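Putative general stress protein 26 (Jannaschia sp., PDB 2QEA) is of unknown function but, as a putative general stress protein of the pyridoxamine 5'-phosphate oxidase-like family, probably binds a flavin cofactor. Local coordinates at residues 82-87 and 117-122; 76-81 and 124-129; 32-37 and 44-49. All blocks are in the same frame, centred on the assembly; numbering follows the deposited sequence. Where two conformers were deposited one is given.

Contact 1: 82-87 and 117-122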
loop_
_atom_site.group_PDB
_atom_site.type_symbol
_atom_site.label_atom_id
_atom_site.label_comp_id
_atom_site.label_asym_id
_atom_site.label_seq_id
_atom_site.Cartn_x
_atom_site.Cartn_y
_atom_site.Cartn_z
ATOM N N GLY A 82 10.466 -10.472 4.306
ATOM C CA GLY A 82 10.295 -11.397 5.424
ATOM C C GLY A 82 10.073 -12.840 5.022
ATOM O O GLY A 82 10.504 -13.258 3.948
ATOM N N THR A 83 9.405 -13.589 5.902
ATOM C CA THR A 83 9.101 -15.008 5.703
ATOM C C THR A 83 7.627 -15.264 6.031
ATOM O O THR A 83 7.184 -14.929 7.131
ATOM C CB THR A 83 9.972 -15.886 6.628
ATOM O OG1 THR A 83 11.357 -15.569 6.429
ATOM C CG2 THR A 83 9.748 -17.376 6.353
ATOM N N LEU A 84 6.889 -15.844 5.079
ATOM C CA LEU A 84 5.475 -16.212 5.258
ATOM C C LEU A 84 5.406 -17.726 5.485
ATOM O O LEU A 84 6.130 -18.485 4.835
ATOM C CB LEU A 84 4.644 -15.823 4.030
ATOM C CG LEU A 84 3.119 -15.952 4.123
ATOM C CD1 LEU A 84 2.549 -14.998 5.167
ATOM C CD2 LEU A 84 2.479 -15.685 2.768
ATOM N N GLU A 85 4.531 -18.152 6.399
ATOM C CA GLU A 85 4.364 -19.572 6.734
ATOM C C GLU A 85 3.018 -19.892 7.378
ATOM O O GLU A 85 2.325 -18.989 7.855
ATOM C CB GLU A 85 5.479 -20.017 7.696
ATOM C CG GLU A 85 5.531 -19.244 9.024
ATOM C CD GLU A 85 6.677 -19.676 9.923
ATOM O OE1 GLU A 85 6.828 -20.892 10.168
ATOM O OE2 GLU A 85 7.407 -18.790 10.415
ATOM N N ARG A 86 2.682 -21.187 7.384
ATOM C CA ARG A 86 1.480 -21.729 8.024
ATOM C C ARG A 86 1.710 -21.668 9.542
ATOM O O ARG A 86 2.846 -21.859 9.987
ATOM C CB ARG A 86 1.303 -23.211 7.629
ATOM C CG ARG A 86 -0.123 -23.760 7.615
ATOM C CD ARG A 86 -0.805 -23.498 6.272
ATOM N NE ARG A 86 -1.938 -24.397 6.031
ATOM C CZ ARG A 86 -2.610 -24.511 4.878
ATOM N NH1 ARG A 86 -2.304 -23.765 3.810
ATOM N NH2 ARG A 86 -3.611 -25.386 4.788
ATOM N N SER A 87 0.649 -21.456 10.316
ATOM C CA SER A 87 0.730 -21.469 11.776
ATOM C C SER A 87 -0.427 -22.296 12.326
ATOM O O SER A 87 -1.576 -22.089 11.924
ATOM C CB SER A 87 0.685 -20.059 12.351
ATOM O OG SER A 87 0.881 -20.098 13.755
ATOM N N LEU A 117 -1.891 -17.529 8.691
ATOM C CA LEU A 117 -0.577 -17.234 8.105
ATOM C C LEU A 117 0.194 -16.275 9.022
ATOM O O LEU A 117 -0.398 -15.348 9.584
ATOM C CB LEU A 117 -0.715 -16.626 6.708
ATOM C CG LEU A 117 -1.351 -17.473 5.600
ATOM C CD1 LEU A 117 -1.391 -16.674 4.309
ATOM C CD2 LEU A 117 -0.610 -18.791 5.381
ATOM N N LYS A 118 1.503 -16.513 9.161
ATOM C CA LYS A 118 2.403 -15.719 10.007
ATOM C C LYS A 118 3.518 -15.135 9.137
ATOM O O LYS A 118 4.284 -15.890 8.527
ATOM C CB LYS A 118 3.006 -16.615 11.099
ATOM C CG LYS A 118 3.928 -15.913 12.110
ATOM C CD LYS A 118 4.537 -16.908 13.095
ATOM C CE LYS A 118 5.427 -16.211 14.118
ATOM N NZ LYS A 118 6.009 -17.154 15.111
ATOM N N PHE A 119 3.591 -13.802 9.080
ATOM C CA PHE A 119 4.628 -13.079 8.339
ATOM C C PHE A 119 5.597 -12.474 9.354
ATOM O O PHE A 119 5.198 -11.617 10.146
ATOM C CB PHE A 119 4.022 -11.975 7.466
ATOM C CG PHE A 119 5.045 -11.192 6.687
ATOM C CD1 PHE A 119 5.516 -11.667 5.462
ATOM C CD2 PHE A 119 5.560 -9.986 7.186
ATOM C CE1 PHE A 119 6.482 -10.950 4.741
ATOM C CE2 PHE A 119 6.524 -9.261 6.474
ATOM C CZ PHE A 119 6.987 -9.742 5.246
ATOM N N THR A 120 6.852 -12.922 9.323
ATOM C CA THR A 120 7.905 -12.412 10.204
ATOM C C THR A 120 8.751 -11.447 9.368
ATOM O O THR A 120 9.407 -11.895 8.426
ATOM C CB THR A 120 8.804 -13.553 10.749
ATOM O OG1 THR A 120 8.007 -14.488 11.487
ATOM C CG2 THR A 120 9.896 -12.997 11.660
ATOM N N PRO A 121 8.704 -10.122 9.662
ATOM C CA PRO A 121 9.566 -9.203 8.913
ATOM C C PRO A 121 11.054 -9.383 9.248
ATOM O O PRO A 121 11.405 -9.587 10.417
ATOM C CB PRO A 121 9.079 -7.812 9.360
ATOM C CG PRO A 121 7.756 -8.035 9.968
ATOM C CD PRO A 121 7.865 -9.370 10.615
ATOM N N ALA A 122 11.889 -9.339 8.210
ATOM C CA ALA A 122 13.346 -9.438 8.320
ATOM C C ALA A 122 13.942 -8.036 8.264
ATOM O O ALA A 122 14.774 -7.673 9.099
ATOM C CB ALA A 122 13.899 -10.284 7.192
HETATM O O HOH W 1 6.873 -16.064 9.624
#
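Strands 82-87 and 117-122 form an antiparallel ladder in a curled sheet consistent with the split-barrel fold of the FMN-binding clan. The axes of the two short segments approach to 4.6 Å. Both backbone polar atoms of Lys118 are bonded to Glu85: Lys118 N donates to Glu85 O at 2.9 Å, nearly along the C=O axis, and Lys118 O receives Glu85 N from above the carbonyl plane. Thr83 and Thr120 repeat this pairing. The lysine side chain is fully extended, with CG anti to the backbone N, and lies alongside Glu85. Glu85 OE2 and Lys118 NZ stay 5.2 Å apart, so any attraction is probably modest; two long polar chains suit this partly exposed face.

Leu84, Leu117 and Phe119 make the other face apolar, with Arg86 at its end. Leu117 holds CG anti to the carbonyl carbon (chi1 -63°), which brings CD2 to 3.8 Å from Glu85 O, while its CB meets Leu84 CD1 at 4.0 Å. Leu84, its CG anti to N, crosses it obliquely and also approaches Phe119 CB; Leu54 of helix 53-57 packs on both leucines. Further along, Phe119 brings CZ to 3.7 Å from Gly82 N, where a side chain on the glycine would run into the ring and Thr120 O. An alanine in place of Phe119 would probably loosen this corner, losing the ring's contacts with Gly82, Leu21 and Phe46. On the polar face a water hydrogen-bonds both Thr83 O, at 2.8 Å, and Thr120 OG1, at 2.7 Å.

Contact 2: 76-81 and 124-129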
loop_
_atom_site.group_PDB
_atom_site.type_symbol
_atom_site.label_atom_id
_atom_site.label_comp_id
_atom_site.label_asym_id
_atom_site.label_seq_id
_atom_site.Cartn_x
_atom_site.Cartn_y
_atom_site.Cartn_z
ATOM N N LEU A 76 1.871 5.534 8.141
ATOM C CA LEU A 76 2.810 4.415 8.162
ATOM C C LEU A 76 2.925 3.890 6.739
ATOM O O LEU A 76 1.925 3.468 6.151
ATOM C CB LEU A 76 2.316 3.301 9.090
ATOM C CG LEU A 76 3.199 2.052 9.241
ATOM C CD1 LEU A 76 4.594 2.406 9.749
ATOM C CD2 LEU A 76 2.535 1.053 10.167
ATOM N N TYR A 77 4.140 3.943 6.196
ATOM C CA TYR A 77 4.452 3.464 4.847
ATOM C C TYR A 77 5.651 2.540 5.009
ATOM O O TYR A 77 6.618 2.913 5.680
ATOM C CB TYR A 77 4.766 4.639 3.914
ATOM C CG TYR A 77 3.728 5.740 3.967
ATOM C CD1 TYR A 77 2.610 5.719 3.127
ATOM C CD2 TYR A 77 3.844 6.794 4.888
ATOM C CE1 TYR A 77 1.634 6.735 3.188
ATOM C CE2 TYR A 77 2.877 7.810 4.960
ATOM C CZ TYR A 77 1.776 7.775 4.108
ATOM O OH TYR A 77 0.830 8.772 4.176
ATOM N N ALA A 78 5.585 1.340 4.430
ATOM C CA ALA A 78 6.659 0.357 4.590
ATOM C C ALA A 78 6.661 -0.736 3.531
ATOM O O ALA A 78 5.610 -1.284 3.222
ATOM C CB ALA A 78 6.558 -0.287 5.970
ATOM N N ASP A 79 7.840 -1.016 2.971
ATOM C CA ASP A 79 8.057 -2.123 2.042
ATOM C C ASP A 79 8.924 -3.082 2.858
ATOM O O ASP A 79 10.087 -2.777 3.123
ATOM C CB ASP A 79 8.767 -1.652 0.763
ATOM C CG ASP A 79 8.987 -2.775 -0.257
ATOM O OD1 ASP A 79 8.495 -3.910 -0.068
ATOM O OD2 ASP A 79 9.660 -2.517 -1.276
ATOM N N LEU A 80 8.348 -4.223 3.250
ATOM C CA LEU A 80 9.005 -5.197 4.128
ATOM C C LEU A 80 9.339 -6.523 3.451
ATOM O O LEU A 80 8.494 -7.078 2.761
ATOM C CB LEU A 80 8.077 -5.524 5.298
ATOM C CG LEU A 80 7.501 -4.372 6.122
ATOM C CD1 LEU A 80 6.471 -4.931 7.078
ATOM C CD2 LEU A 80 8.591 -3.621 6.858
ATOM N N ASP A 81 10.565 -7.010 3.663
ATOM C CA ASP A 81 10.993 -8.351 3.240
ATOM C C ASP A 81 10.881 -9.221 4.488
ATOM O O ASP A 81 11.179 -8.762 5.598
ATOM C CB ASP A 81 12.442 -8.373 2.724
ATOM C CG ASP A 81 12.602 -7.715 1.360
ATOM O OD1 ASP A 81 11.686 -7.808 0.511
ATOM O OD2 ASP A 81 13.670 -7.117 1.122
ATOM N N GLY A 124 13.193 -3.796 6.071
ATOM C CA GLY A 124 12.345 -2.953 5.226
ATOM C C GLY A 124 12.617 -1.465 5.316
ATOM O O GLY A 124 13.198 -1.004 6.301
ATOM N N GLU A 125 12.208 -0.729 4.277
ATOM C CA GLU A 125 12.346 0.726 4.240
ATOM C C GLU A 125 11.011 1.271 4.730
ATOM O O GLU A 125 9.992 1.090 4.060
ATOM C CB GLU A 125 12.703 1.238 2.843
ATOM C CG GLU A 125 13.126 2.715 2.847
ATOM C CD GLU A 125 13.754 3.208 1.543
ATOM O OE1 GLU A 125 14.057 2.396 0.640
ATOM O OE2 GLU A 125 13.965 4.438 1.435
ATOM N N ILE A 126 11.036 1.919 5.900
ATOM C CA ILE A 126 9.850 2.422 6.599
ATOM C C ILE A 126 9.839 3.950 6.687
ATOM O O ILE A 126 10.876 4.550 6.959
ATOM C CB ILE A 126 9.827 1.871 8.068
ATOM C CG1 ILE A 126 9.805 0.333 8.090
ATOM C CG2 ILE A 126 8.632 2.421 8.863
ATOM C CD1 ILE A 126 9.966 -0.258 9.480
ATOM N N SER A 127 8.670 4.555 6.456
ATOM C CA SER A 127 8.445 5.999 6.629
ATOM C C SER A 127 7.336 6.193 7.670
ATOM O O SER A 127 6.299 5.526 7.610
ATOM C CB SER A 127 8.055 6.690 5.328
ATOM O OG SER A 127 9.110 6.650 4.391
ATOM N N ILE A 128 7.591 7.088 8.624
ATOM C CA ILE A 128 6.676 7.447 9.707
ATOM C C ILE A 128 6.406 8.942 9.530
ATOM O O ILE A 128 7.359 9.719 9.545
ATOM C CB ILE A 128 7.349 7.173 11.083
ATOM C CG1 ILE A 128 7.681 5.683 11.263
ATOM C CG2 ILE A 128 6.487 7.631 12.241
ATOM C CD1 ILE A 128 6.482 4.757 11.274
ATOM N N THR A 129 5.141 9.337 9.336
ATOM C CA THR A 129 4.760 10.758 9.147
ATOM C C THR A 129 3.610 11.192 10.053
ATOM O O THR A 129 2.882 10.364 10.592
ATOM C CB THR A 129 4.340 11.070 7.684
ATOM O OG1 THR A 129 3.070 10.472 7.393
ATOM C CG2 THR A 129 5.391 10.584 6.686
HETATM O O HOH W 2 0.992 11.052 5.582
#
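Four backbone hydrogen bonds join strands 76-81 and 124-129 as an antiparallel ladder of the barrel-like sheet. At Tyr77 and Ser127 both bonds lie in the carbonyl planes: Ser127 N gives an almost straight 176° bond to Tyr77 O at 2.7 Å, and Tyr77 N reaches Ser127 O at 3.0 Å. The Asp79 and Glu125 pair is longer: Asp79 N reaches Glu125 O at 3.2 Å from above the carbonyl plane, and Glu125 N returns a bond to Asp79 O, also at 3.2 Å, in the plane but bent to 137°. Gly124 suits the next position, since a CB there would collide with Asp79 O and Leu80 CD2.

Tyr77 and Asp79, both buried, have their polar ends satisfied. Tyr77 OH bonds to Asp72 OD1 and accepts from a water at 2.7 Å, which also bonds Thr129 OG1; that threonine oxygen lies in the ring plane, 3.6 Å from Tyr77 CE2. Asp79 is held through both oxygens, OD1 by Gln66 NE2 and OD2 by Leu29 N of the second subunit, so its buried charge is probably well stabilised.

On the opposite face Leu76 CD1 meets Ile128 CD1 at 3.4 Å, the two side chains lying alongside. Ala78 CB rests on Ile126 CG1. Helix 2-13 packs over this apolar side through Leu5, Phe9 and Arg12, strands 63-71 and 153-159 flank the pair, and the second subunit packs Arg28, Ile30 and Pro31 on the face of Tyr77, Asp79, Glu125 and Ser127.

Contact 3: 32-37 and 44-49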
loop_
_atom_site.group_PDB
_atom_site.type_symbol
_atom_site.label_atom_id
_atom_site.label_comp_id
_atom_site.label_asym_id
_atom_site.label_seq_id
_atom_site.Cartn_x
_atom_site.Cartn_y
_atom_site.Cartn_z
HETATM N N MSE A 32 -4.629 -7.892 1.901
HETATM C CA MSE A 32 -4.872 -8.753 3.077
HETATM C C MSE A 32 -5.043 -7.883 4.329
HETATM O O MSE A 32 -4.597 -6.736 4.344
HETATM C CB MSE A 32 -3.695 -9.705 3.297
HETATM C CG MSE A 32 -3.408 -10.654 2.147
HETATM SE SE MSE A 32 -4.818 -11.956 1.865
HETATM C CE MSE A 32 -4.522 -13.043 3.459
ATOM N N SER A 33 -5.670 -8.443 5.368
ATOM C CA SER A 33 -5.917 -7.739 6.639
ATOM C C SER A 33 -4.888 -8.137 7.707
ATOM O O SER A 33 -5.016 -9.219 8.290
ATOM C CB SER A 33 -7.335 -8.030 7.147
ATOM O OG SER A 33 -8.305 -7.499 6.264
ATOM N N PRO A 34 -3.874 -7.271 7.978
ATOM C CA PRO A 34 -2.881 -7.627 9.000
ATOM C C PRO A 34 -3.453 -7.506 10.418
ATOM O O PRO A 34 -4.107 -6.505 10.738
ATOM C CB PRO A 34 -1.764 -6.603 8.772
ATOM C CG PRO A 34 -2.471 -5.408 8.267
ATOM C CD PRO A 34 -3.578 -5.942 7.400
ATOM N N GLN A 35 -3.230 -8.537 11.232
ATOM C CA GLN A 35 -3.690 -8.576 12.615
ATOM C C GLN A 35 -2.448 -8.639 13.494
ATOM O O GLN A 35 -1.652 -9.572 13.365
ATOM C CB GLN A 35 -4.583 -9.795 12.855
ATOM C CG GLN A 35 -5.776 -9.937 11.897
ATOM C CD GLN A 35 -6.761 -8.775 11.970
ATOM O OE1 GLN A 35 -7.129 -8.318 13.052
ATOM N NE2 GLN A 35 -7.209 -8.309 10.810
ATOM N N THR A 36 -2.256 -7.624 14.339
ATOM C CA THR A 36 -1.104 -7.547 15.248
ATOM C C THR A 36 -1.493 -6.994 16.617
ATOM O O THR A 36 -2.609 -6.498 16.815
ATOM C CB THR A 36 0.035 -6.663 14.664
ATOM O OG1 THR A 36 -0.412 -5.307 14.528
ATOM C CG2 THR A 36 0.498 -7.175 13.305
ATOM N N ASP A 37 -0.561 -7.122 17.555
ATOM C CA ASP A 37 -0.703 -6.604 18.915
ATOM C C ASP A 37 0.683 -6.087 19.303
ATOM O O ASP A 37 1.642 -6.862 19.305
ATOM C CB ASP A 37 -1.183 -7.717 19.858
ATOM C CG ASP A 37 -1.687 -7.194 21.206
ATOM O OD1 ASP A 37 -1.257 -6.117 21.679
ATOM O OD2 ASP A 37 -2.527 -7.894 21.811
ATOM N N ILE A 44 3.376 -10.534 11.898
ATOM C CA ILE A 44 2.130 -9.979 11.349
ATOM C C ILE A 44 1.281 -11.189 10.948
ATOM O O ILE A 44 1.727 -12.017 10.147
ATOM C CB ILE A 44 2.371 -9.064 10.127
ATOM C CG1 ILE A 44 3.369 -7.942 10.468
ATOM C CG2 ILE A 44 1.045 -8.467 9.652
ATOM C CD1 ILE A 44 3.700 -7.016 9.300
ATOM N N TRP A 45 0.063 -11.272 11.492
ATOM C CA TRP A 45 -0.832 -12.423 11.299
ATOM C C TRP A 45 -1.956 -12.151 10.294
ATOM O O TRP A 45 -2.484 -11.035 10.245
ATOM C CB TRP A 45 -1.429 -12.837 12.646
ATOM C CG TRP A 45 -0.387 -13.109 13.697
ATOM C CD1 TRP A 45 0.232 -12.193 14.503
ATOM C CD2 TRP A 45 0.166 -14.379 14.041
ATOM N NE1 TRP A 45 1.125 -12.817 15.338
ATOM C CE2 TRP A 45 1.109 -14.161 15.076
ATOM C CE3 TRP A 45 -0.045 -15.687 13.580
ATOM C CZ2 TRP A 45 1.842 -15.206 15.662
ATOM C CZ3 TRP A 45 0.682 -16.727 14.159
ATOM C CH2 TRP A 45 1.617 -16.480 15.192
ATOM N N PHE A 46 -2.303 -13.176 9.503
ATOM C CA PHE A 46 -3.374 -13.106 8.492
ATOM C C PHE A 46 -4.250 -14.363 8.531
ATOM O O PHE A 46 -3.727 -15.471 8.648
ATOM C CB PHE A 46 -2.798 -12.979 7.075
ATOM C CG PHE A 46 -1.833 -11.842 6.901
ATOM C CD1 PHE A 46 -2.281 -10.572 6.523
ATOM C CD2 PHE A 46 -0.461 -12.044 7.103
ATOM C CE1 PHE A 46 -1.375 -9.509 6.357
ATOM C CE2 PHE A 46 0.450 -10.998 6.943
ATOM C CZ PHE A 46 -0.002 -9.726 6.570
ATOM N N ILE A 47 -5.570 -14.176 8.433
ATOM C CA ILE A 47 -6.549 -15.268 8.376
ATOM C C ILE A 47 -6.992 -15.351 6.910
ATOM O O ILE A 47 -7.520 -14.372 6.374
ATOM C CB ILE A 47 -7.767 -15.005 9.297
ATOM C CG1 ILE A 47 -7.318 -14.878 10.759
ATOM C CG2 ILE A 47 -8.793 -16.132 9.170
ATOM C CD1 ILE A 47 -8.445 -14.576 11.734
ATOM N N THR A 48 -6.764 -16.505 6.276
ATOM C CA THR A 48 -7.111 -16.738 4.864
ATOM C C THR A 48 -7.685 -18.146 4.628
ATOM O O THR A 48 -7.754 -18.960 5.552
ATOM C CB THR A 48 -5.876 -16.499 3.959
ATOM O OG1 THR A 48 -6.252 -16.574 2.575
ATOM C CG2 THR A 48 -4.764 -17.511 4.256
ATOM N N ALA A 49 -8.119 -18.397 3.392
ATOM C CA ALA A 49 -8.690 -19.686 2.981
ATOM C C ALA A 49 -7.584 -20.653 2.538
ATOM O O ALA A 49 -6.582 -20.214 1.967
ATOM C CB ALA A 49 -9.695 -19.484 1.850
#
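A single antiparallel bridge ties the irregular segment 32-37 to strand 44-49, part of the curled sheet of this pyridoxamine 5'-phosphate oxidase-like fold. Gln35 N donates to Trp45 O at 2.8 Å and Trp45 N returns a bond to Gln35 O at 3.1 Å, each in the carbonyl plane. Gln35 O also sits at the indole edge, in the ring plane, 3.4 Å from Trp45 CD1. Beside the bridge, Pro34 CB presses on Ile44 CG2 at 3.5 Å and meets the Phe46 ring at CE1; the compact proline ring fits between these apolar groups. Thr36 turns its methyl CG2 onto Ile44, side by side. Met32, a selenomethionine, meets Phe46 CD1 with its CB at 3.6 Å, while its chain, bent at chi2 and chi3, brings CE to 3.7 Å from Thr48 CB.

Farther out, Phe67 meets the Phe46 ring edge-to-face and Phe96 stacks on Trp45, contacts that probably restrict the rotation of the Phe46 and Trp45 rings. Thr36 touches Glu14, a calcium ligand together with Asp38, the residue just after the loop segment. Strand 114-129 borders strand 44-49 through Leu117 and Phe119, and helix 2-13 packs Trp10 and Leu13 against Ile44.

How the contacts relate
All three contacts belong to one antiparallel sheet. Contact 3 closes first along the chain; contact 2 opens next, and contact 1 is nested within the loop it closes. Contacts 1 and 2 are successive parts of the pairing between strands 76-87 and 114-129, their centres about 17 Å apart, and a probable hydrogen bond from Ala122 N to Asp81 O joins them. Contact 3, centred about 10 Å from the centre of contact 1, adds strand 44-49 along the other edge of 114-129, with probable bonds at Ile44 and Phe46. Contacts 2 and 3, with centres about 18 Å apart, meet through Leu80 and Ile44. Strand 114-129 thus runs from the part paired with 44-49, which carries the loop 32-37, to the part whose polar face meets the second subunit.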